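PDB 3H5N: MccB protein from Escherichia coli, which binds ATP and zinc and initiates biosynthesis of the peptide antibiotic microcin C7, probably by adenylating its precursor peptide as a bacterial relative of ubiquitin E1 enzymes. Local coordinates for residues 120-125 with 144-149. Sequence-based numbering, arbitrary orientation.
Sequences KVVILG and EIILID. With ATP (adenosine-5'-triphosphate), chain G.
Val121 and Ile123 on one strand, and Ile146 and Ile148 on the other, turn their backbone N-H and C=O groups toward each other and zip 120-124 to 144-149 in parallel register. The ladder starts with Val121 N to Glu144 O and ends with Gly125 N to Ile148 O at 3.0 Å; the straightest bond of the five, 174° at the hydrogen, runs from Ile123 N to Ile146 O.

Beyond the Lys120-Glu144 pair, both faces of the strand pair are apolar. On one, CD1 of Ile148 presses on CG1 of Val122 at a tight 3.5 Å, while its CG2 branch meets Leu124 CD1 at 3.6 Å. The Ile148 CG1 arm lies anti to its carbonyl carbon (chi1 -59°), which sends CD1 back toward Val122. On the opposite face Ile123 CG1 touches Ile145 CG2 at 3.5 Å, and Leu147 CD2 lies alongside Ile123.

At the start of the strands, on the Val122 and Ile148 face, Lys120 and Glu144 run side by side, but NZ and OE2 stay 4.3 Å apart, beyond a salt bridge.

At the other end Asp149 grips the ribose of ATP with both carboxylate oxygens, OD1 taking O2' and OD2 taking O3', each at 2.7 Å. Backbone amides of Cys126 and Asp151 also bond this carboxylate and help fix its rotation. Gly125 CA approaches ribose O4' at 3.5 Å. With helix 128-140 the strands form a Rossmann-type beta-alpha-beta unit, in which the Asp149 carboxylate, at the C-terminal end of strand 144-149, accepts a hydrogen bond from each of the two ribose hydroxyls.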
loop_
_atom_site.group_PDB
_atom_site.type_symbol
_atom_site.label_atom_id
_atom_site.label_comp_id
_atom_site.label_asym_id
_atom_site.label_seq_id
_atom_site.Cartn_x
_atom_site.Cartn_y
_atom_site.Cartn_z
ATOM N N LYS A 120 6.598 -33.745 13.682
ATOM C CA LYS A 120 7.608 -32.818 14.166
ATOM C C LYS A 120 8.521 -32.528 12.996
ATOM O O LYS A 120 9.017 -33.462 12.366
ATOM C CB LYS A 120 8.395 -33.493 15.292
ATOM C CG LYS A 120 9.534 -32.687 15.886
ATOM C CD LYS A 120 10.224 -33.551 16.909
ATOM C CE LYS A 120 10.972 -32.739 17.920
ATOM N NZ LYS A 120 11.268 -33.561 19.137
ATOM N N VAL A 121 8.738 -31.247 12.697
ATOM C CA VAL A 121 9.584 -30.870 11.568
ATOM C C VAL A 121 10.661 -29.898 11.995
ATOM O O VAL A 121 10.380 -28.845 12.588
ATOM C CB VAL A 121 8.775 -30.279 10.389
ATOM C CG1 VAL A 121 9.706 -29.976 9.207
ATOM C CG2 VAL A 121 7.691 -31.269 9.944
ATOM N N VAL A 122 11.900 -30.277 11.705
ATOM C CA VAL A 122 13.042 -29.393 11.922
ATOM C C VAL A 122 13.241 -28.522 10.698
ATOM O O VAL A 122 13.250 -29.022 9.559
ATOM C CB VAL A 122 14.341 -30.174 12.241
ATOM C CG1 VAL A 122 15.546 -29.236 12.205
ATOM C CG2 VAL A 122 14.228 -30.860 13.606
ATOM N N ILE A 123 13.361 -27.215 10.950
ATOM C CA ILE A 123 13.697 -26.236 9.924
ATOM C C ILE A 123 15.162 -25.871 10.138
ATOM O O ILE A 123 15.493 -25.088 11.038
ATOM C CB ILE A 123 12.763 -24.981 10.012
ATOM C CG1 ILE A 123 11.274 -25.396 10.048
ATOM C CG2 ILE A 123 13.037 -23.980 8.893
ATOM C CD1 ILE A 123 10.732 -26.067 8.760
ATOM N N LEU A 124 16.044 -26.477 9.344
ATOM C CA LEU A 124 17.481 -26.216 9.454
ATOM C C LEU A 124 17.870 -25.123 8.461
ATOM O O LEU A 124 18.106 -25.398 7.283
ATOM C CB LEU A 124 18.293 -27.495 9.216
ATOM C CG LEU A 124 19.798 -27.444 9.491
ATOM C CD1 LEU A 124 20.085 -26.966 10.933
ATOM C CD2 LEU A 124 20.381 -28.806 9.240
ATOM N N GLY A 125 17.925 -23.888 8.949
ATOM C CA GLY A 125 18.073 -22.717 8.077
ATOM C C GLY A 125 16.785 -21.920 8.068
ATOM O O GLY A 125 15.743 -22.421 7.635
ATOM N N GLU A 144 4.430 -29.633 15.588
ATOM C CA GLU A 144 5.649 -29.128 16.205
ATOM C C GLU A 144 6.681 -28.701 15.161
ATOM O O GLU A 144 7.043 -29.469 14.267
ATOM C CB GLU A 144 6.265 -30.152 17.167
ATOM C CG GLU A 144 7.371 -29.531 18.039
ATOM C CD GLU A 144 7.838 -30.429 19.178
ATOM O OE1 GLU A 144 7.218 -31.491 19.420
ATOM O OE2 GLU A 144 8.830 -30.057 19.845
ATOM N N ILE A 145 7.163 -27.477 15.291
ATOM C CA ILE A 145 8.203 -26.974 14.404
ATOM C C ILE A 145 9.372 -26.472 15.229
ATOM O O ILE A 145 9.197 -25.659 16.143
ATOM C CB ILE A 145 7.678 -25.869 13.459
ATOM C CG1 ILE A 145 6.499 -26.383 12.630
ATOM C CG2 ILE A 145 8.799 -25.372 12.527
ATOM C CD1 ILE A 145 5.759 -25.279 11.858
ATOM N N ILE A 146 10.553 -26.983 14.891
ATOM C CA ILE A 146 11.811 -26.638 15.536
ATOM C C ILE A 146 12.696 -25.804 14.606
ATOM O O ILE A 146 13.134 -26.275 13.546
ATOM C CB ILE A 146 12.538 -27.914 15.996
ATOM C CG1 ILE A 146 11.604 -28.727 16.912
ATOM C CG2 ILE A 146 13.897 -27.576 16.617
ATOM C CD1 ILE A 146 12.144 -30.029 17.345
ATOM N N LEU A 147 12.953 -24.564 15.016
ATOM C CA LEU A 147 13.695 -23.603 14.200
ATOM C C LEU A 147 15.169 -23.566 14.567
ATOM O O LEU A 147 15.518 -23.312 15.717
ATOM C CB LEU A 147 13.091 -22.205 14.357
ATOM C CG LEU A 147 11.589 -22.161 14.072
ATOM C CD1 LEU A 147 10.995 -20.862 14.605
ATOM C CD2 LEU A 147 11.326 -22.335 12.574
ATOM N N ILE A 148 16.036 -23.821 13.590
ATOM C CA ILE A 148 17.471 -23.787 13.848
ATOM C C ILE A 148 18.195 -22.782 12.952
ATOM O O ILE A 148 18.152 -22.865 11.728
ATOM C CB ILE A 148 18.104 -25.201 13.787
ATOM C CG1 ILE A 148 17.446 -26.112 14.825
ATOM C CG2 ILE A 148 19.611 -25.137 14.043
ATOM C CD1 ILE A 148 17.573 -27.598 14.536
ATOM N N ASP A 149 18.851 -21.828 13.600
ATOM C CA ASP A 149 19.672 -20.825 12.948
ATOM C C ASP A 149 20.462 -20.144 14.070
ATOM O O ASP A 149 20.112 -20.281 15.247
ATOM C CB ASP A 149 18.789 -19.792 12.225
ATOM C CG ASP A 149 19.471 -19.190 11.005
ATOM O OD1 ASP A 149 20.492 -18.481 11.151
ATOM O OD2 ASP A 149 18.992 -19.428 9.881
HETATM P PG ATP G . 21.343 -13.530 2.188
HETATM O O1G ATP G . 21.775 -12.342 3.011
HETATM O O2G ATP G . 20.616 -13.169 0.914
HETATM O O3G ATP G . 22.384 -14.606 1.983
HETATM P PB ATP G . 20.475 -14.911 4.505
HETATM O O1B ATP G . 19.877 -14.070 5.607
HETATM O O2B ATP G . 21.915 -15.371 4.623
HETATM O O3B ATP G . 20.181 -14.200 3.093
HETATM P PA ATP G . 19.596 -17.318 3.266
HETATM O O1A ATP G . 18.401 -17.003 2.383
HETATM O O2A ATP G . 20.973 -17.479 2.678
HETATM O O3A ATP G . 19.561 -16.224 4.441
HETATM O "O5'" ATP G . 19.264 -18.661 4.099
HETATM C "C5'" ATP G . 20.282 -19.416 4.758
HETATM C "C4'" ATP G . 19.987 -19.391 6.245
HETATM O "O4'" ATP G . 20.573 -20.550 6.836
HETATM C "C3'" ATP G . 20.566 -18.168 6.956
HETATM O "O3'" ATP G . 19.591 -17.671 7.899
HETATM C "C2'" ATP G . 21.796 -18.694 7.684
HETATM O "O2'" ATP G . 22.033 -18.038 8.935
HETATM C "C1'" ATP G . 21.451 -20.159 7.899
HETATM N N9 ATP G . 22.655 -21.013 7.859
HETATM C C8 ATP G . 23.551 -21.090 6.855
HETATM N N7 ATP G . 24.516 -21.993 7.151
HETATM C C5 ATP G . 24.233 -22.493 8.369
HETATM C C6 ATP G . 24.844 -23.483 9.280
HETATM N N6 ATP G . 25.980 -24.105 8.915
HETATM N N1 ATP G . 24.236 -23.729 10.465
HETATM C C2 ATP G . 23.093 -23.100 10.832
HETATM N N3 ATP G . 22.480 -22.182 10.056
HETATM C C4 ATP G . 22.999 -21.847 8.837
#